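PDB 3MZO: Lin2634 protein from Listeria innocua, which is probably a metal-dependent HD-domain phosphohydrolase of the 5'-deoxynucleotidase YfbR-like family and binds calcium ions. Local coordinates for residues W58-L61 with Y62-A65; V179-L183 with K184-P188. All coordinates share one frame; numbering follows the deposited sequence.

Contact 1 (W58-L61 with Y62-A65); sequences WRAL and YEKA
W58 to Y62, R59 to E63, A60 to K64 and L61 to A65 are joined by four consecutive i to i+4 backbone hydrogen bonds, the straightest running from Y62 N to W58 O (2.9 Å, 175° at the hydrogen). The same four-residue spacing brings two side-chain pairs together. W58 presents the edge of its six-membered ring to Y62, where W58 CE3 lies 3.4 Å from Y62 CE2. The ring planes are inclined at 43°, so the two aromatics meet obliquely. L61 CD2 sits over one face of the tyrosine ring, toward its rim, and the phenol hydroxyl is hydrogen-bonded to Q43.

This short helix, 58-67, leads into the H68-D69 pair that gives HD-domain enzymes their name and here binds calcium; A65 O bonds to H68 ND1.

R59 and E63 make the polar pair. The arginine chain is extended from CG to NE, while E63 CG falls between its own backbone N and carbonyl carbon (chi1 77°), which turns the carboxylate back over the preceding turn. Their direct salt bridge is long, R59 NE to E63 OE1 being 3.8 Å, but one water bridges the two atoms: it accepts from R59 NE at 3.0 Å, in the guanidinium plane, and donates to E63 OE1 at 2.8 Å. E63 OE2 has H119 as its own partner, so both carboxylate oxygens are held. R59 also forms a salt bridge with E50 of the second subunit, and the Y62 ring meets Y62 of that subunit.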
ATOM      1  N   TRP B  58     -16.080  17.544  31.502  1.00 30.70           N
ATOM      2  CA  TRP B  58     -15.607  16.411  30.709  1.00 29.94           C
ATOM      3  C   TRP B  58     -16.293  16.268  29.362  1.00 30.07           C
ATOM      4  O   TRP B  58     -15.647  15.912  28.355  1.00 29.67           O
ATOM      5  CB  TRP B  58     -15.640  15.110  31.524  1.00 30.59           C
ATOM      6  CG  TRP B  58     -14.503  15.097  32.501  1.00 30.44           C
ATOM      7  CD1 TRP B  58     -14.511  15.608  33.786  1.00 31.20           C
ATOM      8  CD2 TRP B  58     -13.176  14.600  32.275  1.00 30.57           C
ATOM      9  NE1 TRP B  58     -13.269  15.455  34.355  1.00 32.51           N
ATOM     10  CE2 TRP B  58     -12.431  14.836  33.461  1.00 25.95           C
ATOM     11  CE3 TRP B  58     -12.533  13.979  31.188  1.00 24.14           C
ATOM     12  CZ2 TRP B  58     -11.092  14.453  33.595  1.00 27.88           C
ATOM     13  CZ3 TRP B  58     -11.183  13.600  31.329  1.00 27.92           C
ATOM     14  CH2 TRP B  58     -10.485  13.847  32.517  1.00 29.20           C
ATOM     15  N   ARG B  59     -17.585  16.538  29.319  1.00 26.87           N
ATOM     16  CA  ARG B  59     -18.270  16.520  28.049  1.00 28.25           C
ATOM     17  C   ARG B  59     -17.586  17.481  27.098  1.00 28.33           C
ATOM     18  O   ARG B  59     -17.372  17.128  25.951  1.00 28.29           O
ATOM     19  CB  ARG B  59     -19.746  16.895  28.196  1.00 30.05           C
ATOM     20  CG  ARG B  59     -20.519  16.715  26.908  1.00 29.10           C
ATOM     21  CD  ARG B  59     -21.985  17.103  27.086  1.00 31.17           C
ATOM     22  NE  ARG B  59     -22.734  16.747  25.901  1.00 31.50           N
ATOM     23  CZ  ARG B  59     -24.061  16.772  25.796  1.00 36.02           C
ATOM     24  NH1 ARG B  59     -24.806  17.125  26.832  1.00 38.82           N
ATOM     25  NH2 ARG B  59     -24.646  16.412  24.656  1.00 34.99           N
ATOM     26  N   ALA B  60     -17.221  18.675  27.586  1.00 27.99           N
ATOM     27  CA  ALA B  60     -16.580  19.688  26.752  1.00 28.11           C
ATOM     28  C   ALA B  60     -15.179  19.247  26.347  1.00 27.96           C
ATOM     29  O   ALA B  60     -14.792  19.402  25.208  1.00 27.81           O
ATOM     30  CB  ALA B  60     -16.547  21.088  27.457  1.00 29.96           C
ATOM     31  N   LEU B  61     -14.431  18.652  27.274  1.00 27.91           N
ATOM     32  CA  LEU B  61     -13.081  18.215  26.972  1.00 25.11           C
ATOM     33  C   LEU B  61     -13.087  17.188  25.864  1.00 23.58           C
ATOM     34  O   LEU B  61     -12.357  17.329  24.888  1.00 25.77           O
ATOM     35  CB  LEU B  61     -12.401  17.656  28.227  1.00 26.93           C
ATOM     36  CG  LEU B  61     -10.986  17.089  28.122  1.00 24.30           C
ATOM     37  CD1 LEU B  61     -10.353  17.085  29.506  1.00 24.93           C
ATOM     38  CD2 LEU B  61     -10.997  15.682  27.538  1.00 20.87           C
ATOM     39  N   TYR B  62     -13.900  16.161  26.022  1.00 23.95           N
ATOM     40  CA  TYR B  62     -13.951  15.069  25.055  1.00 25.25           C
ATOM     41  C   TYR B  62     -14.516  15.492  23.716  1.00 24.88           C
ATOM     42  O   TYR B  62     -13.981  15.108  22.670  1.00 27.05           O
ATOM     43  CB  TYR B  62     -14.789  13.909  25.586  1.00 22.77           C
ATOM     44  CG  TYR B  62     -14.071  13.008  26.566  1.00 26.51           C
ATOM     45  CD1 TYR B  62     -12.950  12.247  26.191  1.00 27.40           C
ATOM     46  CD2 TYR B  62     -14.550  12.858  27.848  1.00 23.66           C
ATOM     47  CE1 TYR B  62     -12.320  11.384  27.119  1.00 23.10           C
ATOM     48  CE2 TYR B  62     -13.945  12.019  28.760  1.00 26.31           C
ATOM     49  CZ  TYR B  62     -12.846  11.293  28.420  1.00 23.50           C
ATOM     50  OH  TYR B  62     -12.326  10.466  29.389  1.00 26.64           O
ATOM     51  N   GLU B  63     -15.619  16.220  23.738  1.00 24.28           N
ATOM     52  CA  GLU B  63     -16.244  16.639  22.498  1.00 28.38           C
ATOM     53  C   GLU B  63     -15.333  17.561  21.659  1.00 28.34           C
ATOM     54  O   GLU B  63     -15.313  17.442  20.446  1.00 26.65           O
ATOM     55  CB  GLU B  63     -17.650  17.228  22.726  1.00 29.23           C
ATOM     56  CG  GLU B  63     -17.689  18.599  23.240  1.00 34.14           C
ATOM     57  CD  GLU B  63     -19.093  19.035  23.719  1.00 39.32           C
ATOM     58  OE1 GLU B  63     -20.085  18.247  23.653  1.00 37.39           O
ATOM     59  OE2 GLU B  63     -19.178  20.199  24.148  1.00 32.21           O
ATOM     60  N   LYS B  64     -14.567  18.436  22.295  1.00 26.15           N
ATOM     61  CA  LYS B  64     -13.621  19.271  21.565  1.00 25.83           C
ATOM     62  C   LYS B  64     -12.511  18.431  20.927  1.00 25.11           C
ATOM     63  O   LYS B  64     -12.225  18.588  19.731  1.00 26.82           O
ATOM     64  CB  LYS B  64     -12.999  20.336  22.490  1.00 25.89           C
ATOM     65  CG  LYS B  64     -13.930  21.460  22.871  1.00 26.58           C
ATOM     66  CD  LYS B  64     -13.372  22.274  24.067  1.00 28.01           C
ATOM     67  CE  LYS B  64     -14.243  23.500  24.380  1.00 29.93           C
ATOM     68  NZ  LYS B  64     -14.261  24.448  23.260  1.00 28.48           N
ATOM     69  N   ALA B  65     -11.914  17.517  21.702  1.00 24.85           N
ATOM     70  CA  ALA B  65     -10.794  16.692  21.238  1.00 23.96           C
ATOM     71  C   ALA B  65     -11.218  15.671  20.191  1.00 23.94           C
ATOM     72  O   ALA B  65     -10.524  15.478  19.175  1.00 26.15           O
ATOM     73  CB  ALA B  65     -10.125  15.986  22.418  1.00 23.24           C
TER
HETATM   74  O   HOH W   1     -21.201  15.725  23.546  1.00 34.83           O

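Contact 2 (V179-L183 with K184-P188); sequences VKYFL and KEILP
Y181 and E185, one helical turn apart, meet through a CH-pi contact: E185 CG stands over one face of the tyrosine ring, 4.0 Å from its centroid and displaced toward the rim. Y181 reaches it with CG anti to the backbone N (chi1 -172°), an orientation that carries the ring along the helix toward the following turn. The glutamate bends at chi2 beyond CG, which leaves its carboxylate oblique to the ring. On the same tyrosine, I186 crosses at about a right angle and brings its CG1 to 3.9 Å from Y181 CE2.

I186 is shared between two aromatic residues. Its other branch, CG2, approaches F182 CE1 at 3.8 Å, while L187 CB meets the other meta carbon, F182 CE2, at 4.0 Å; both come at the ring obliquely. L183 and L187 lie side by side and point the same way, their CD2 methyls in contact.

Behind these side chains the backbone changes its hydrogen bonding. F182 O accepts twice: from L187 N, 2.8 Å away and nearly straight, in the i to i+5 pattern of a pi-type turn, and from I186 N at a more bent 133°. P188 has no N-H to continue the series, its CD sitting 3.1 Å from L183 O, and the helix is kinked there; the short axes of 179-183 and 184-188 differ in direction by 42°.

Helix 177-191 lies against several others. F182 packs on V140 and L143 of helix 129-151, which also receives I186 at Y144; L183 and L187 face helix 158-172, and Y181 and I186 touch V48 and F44 of helix 31-51.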
ATOM      1  N   VAL B 179       0.676  21.604  31.324  1.00 31.28           N
ATOM      2  CA  VAL B 179       1.939  21.878  30.673  1.00 30.69           C
ATOM      3  C   VAL B 179       3.073  21.867  31.688  1.00 33.07           C
ATOM      4  O   VAL B 179       4.183  21.447  31.349  1.00 36.57           O
ATOM      5  CB  VAL B 179       1.896  23.213  29.870  1.00 31.67           C
ATOM      6  CG1 VAL B 179       3.289  23.560  29.277  1.00 27.23           C
ATOM      7  CG2 VAL B 179       0.831  23.135  28.793  1.00 29.40           C
ATOM      8  N   LYS B 180       2.821  22.294  32.927  1.00 33.81           N
ATOM      9  CA  LYS B 180       3.857  22.177  33.958  1.00 35.54           C
ATOM     10  C   LYS B 180       4.195  20.700  34.082  1.00 34.78           C
ATOM     11  O   LYS B 180       5.375  20.327  34.135  1.00 35.07           O
ATOM     12  CB  LYS B 180       3.395  22.708  35.328  1.00 36.31           C
ATOM     13  CG  LYS B 180       3.396  24.236  35.491  1.00 42.40           C
ATOM     14  CD  LYS B 180       2.938  24.597  36.924  1.00 50.63           C
ATOM     15  CE  LYS B 180       2.183  25.908  36.987  1.00 54.07           C
ATOM     16  NZ  LYS B 180       3.056  27.048  36.662  1.00 58.93           N
ATOM     17  N   TYR B 181       3.170  19.853  34.134  1.00 31.90           N
ATOM     18  CA  TYR B 181       3.427  18.421  34.207  1.00 32.60           C
ATOM     19  C   TYR B 181       4.195  17.926  32.993  1.00 31.12           C
ATOM     20  O   TYR B 181       5.180  17.213  33.136  1.00 33.56           O
ATOM     21  CB  TYR B 181       2.143  17.598  34.357  1.00 31.33           C
ATOM     22  CG  TYR B 181       2.492  16.163  34.611  1.00 31.83           C
ATOM     23  CD1 TYR B 181       2.761  15.721  35.905  1.00 35.04           C
ATOM     24  CD2 TYR B 181       2.642  15.261  33.559  1.00 32.91           C
ATOM     25  CE1 TYR B 181       3.123  14.408  36.155  1.00 37.39           C
ATOM     26  CE2 TYR B 181       3.000  13.934  33.798  1.00 30.90           C
ATOM     27  CZ  TYR B 181       3.233  13.524  35.108  1.00 35.83           C
ATOM     28  OH  TYR B 181       3.607  12.241  35.370  1.00 35.28           O
ATOM     29  N   PHE B 182       3.736  18.274  31.803  1.00 31.50           N
ATOM     30  CA  PHE B 182       4.426  17.867  30.567  1.00 31.46           C
ATOM     31  C   PHE B 182       5.940  18.204  30.538  1.00 32.63           C
ATOM     32  O   PHE B 182       6.756  17.349  30.188  1.00 33.97           O
ATOM     33  CB  PHE B 182       3.730  18.449  29.325  1.00 31.13           C
ATOM     34  CG  PHE B 182       4.467  18.171  28.043  1.00 30.79           C
ATOM     35  CD1 PHE B 182       4.239  16.997  27.340  1.00 33.32           C
ATOM     36  CD2 PHE B 182       5.415  19.077  27.558  1.00 35.65           C
ATOM     37  CE1 PHE B 182       4.929  16.710  26.187  1.00 34.95           C
ATOM     38  CE2 PHE B 182       6.112  18.812  26.382  1.00 34.33           C
ATOM     39  CZ  PHE B 182       5.858  17.596  25.698  1.00 29.93           C
ATOM     40  N   LEU B 183       6.303  19.430  30.911  1.00 33.79           N
ATOM     41  CA  LEU B 183       7.693  19.876  30.835  1.00 36.05           C
ATOM     42  C   LEU B 183       8.551  19.224  31.924  1.00 38.91           C
ATOM     43  O   LEU B 183       9.694  18.843  31.680  1.00 39.16           O
ATOM     44  CB  LEU B 183       7.776  21.398  30.977  1.00 37.15           C
ATOM     45  CG  LEU B 183       7.094  22.191  29.872  1.00 37.42           C
ATOM     46  CD1 LEU B 183       6.861  23.622  30.356  1.00 39.52           C
ATOM     47  CD2 LEU B 183       7.930  22.135  28.580  1.00 38.06           C
ATOM     48  N   LYS B 184       7.991  19.086  33.123  1.00 37.14           N
ATOM     49  CA  LYS B 184       8.723  18.476  34.219  1.00 39.88           C
ATOM     50  C   LYS B 184       8.986  16.966  34.009  1.00 38.36           C
ATOM     51  O   LYS B 184      10.096  16.474  34.237  1.00 37.25           O
ATOM     52  CB  LYS B 184       7.959  18.724  35.526  1.00 40.62           C
ATOM     53  CG  LYS B 184       8.691  18.322  36.805  1.00 46.91           C
ATOM     54  CD  LYS B 184       7.758  18.352  38.024  1.00 52.52           C
ATOM     55  CE  LYS B 184       8.467  17.843  39.278  1.00 56.52           C
ATOM     56  NZ  LYS B 184       7.658  18.101  40.483  1.00 59.32           N
ATOM     57  N   GLU B 185       7.975  16.235  33.561  1.00 37.17           N
ATOM     58  CA  GLU B 185       8.039  14.772  33.575  1.00 36.51           C
ATOM     59  C   GLU B 185       8.075  14.103  32.211  1.00 34.31           C
ATOM     60  O   GLU B 185       8.810  13.129  32.026  1.00 37.22           O
ATOM     61  CB  GLU B 185       6.856  14.215  34.368  1.00 37.54           C
ATOM     62  CG  GLU B 185       6.795  14.665  35.818  1.00 37.99           C
ATOM     63  CD  GLU B 185       7.942  14.127  36.671  1.00 40.57           C
ATOM     64  OE1 GLU B 185       8.655  13.183  36.234  1.00 43.75           O
ATOM     65  OE2 GLU B 185       8.118  14.651  37.791  1.00 46.99           O
ATOM     66  N   ILE B 186       7.337  14.624  31.241  1.00 32.25           N
ATOM     67  CA  ILE B 186       7.188  13.923  29.971  1.00 31.05           C
ATOM     68  C   ILE B 186       8.298  14.323  29.005  1.00 33.23           C
ATOM     69  O   ILE B 186       8.921  13.462  28.419  1.00 32.78           O
ATOM     70  CB  ILE B 186       5.802  14.155  29.363  1.00 30.70           C
ATOM     71  CG1 ILE B 186       4.717  13.703  30.355  1.00 29.20           C
ATOM     72  CG2 ILE B 186       5.654  13.456  27.977  1.00 31.20           C
ATOM     73  CD1 ILE B 186       3.321  14.016  29.878  1.00 29.16           C
ATOM     74  N   LEU B 187       8.549  15.625  28.842  1.00 34.35           N
ATOM     75  CA  LEU B 187       9.565  16.067  27.856  1.00 34.25           C
ATOM     76  C   LEU B 187      10.952  15.471  28.137  1.00 35.07           C
ATOM     77  O   LEU B 187      11.646  15.023  27.228  1.00 36.96           O
ATOM     78  CB  LEU B 187       9.614  17.597  27.788  1.00 33.82           C
ATOM     79  CG  LEU B 187      10.546  18.281  26.788  1.00 38.37           C
ATOM     80  CD1 LEU B 187      10.243  17.818  25.363  1.00 32.56           C
ATOM     81  CD2 LEU B 187      10.394  19.817  26.923  1.00 36.37           C
ATOM     82  N   PRO B 188      11.358  15.436  29.406  1.00 37.19           N
ATOM     83  CA  PRO B 188      12.664  14.822  29.682  1.00 38.80           C
ATOM     84  C   PRO B 188      12.768  13.332  29.337  1.00 39.23           C
ATOM     85  O   PRO B 188      13.842  12.884  28.934  1.00 39.75           O
ATOM     86  CB  PRO B 188      12.843  15.059  31.181  1.00 38.69           C
ATOM     87  CG  PRO B 188      12.077  16.328  31.433  1.00 40.49           C
ATOM     88  CD  PRO B 188      10.856  16.184  30.578  1.00 36.98           C
TER

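Both contacts lie within single helices of the same all-helical family domain, yet neither touches the other: their nearest atoms are about 12 Å apart. Helices 31-51 and 129-151 are neighbours to both. Contact 1 has a regular alpha-helical backbone and mixes aromatic packing with a water-bridged ion pair; it leads toward the metal site. Contact 2 lies away from the annotated sites, its side-chain contacts are mainly apolar, and its backbone is distorted by a pi-type turn and a proline kink. Both touch the second subunit, contact 1 through a salt bridge and aromatic rings, contact 2 by packing of Y181 and I186. Each is partly buried, but contact 2 includes exposed residues, whereas contact 1 has none.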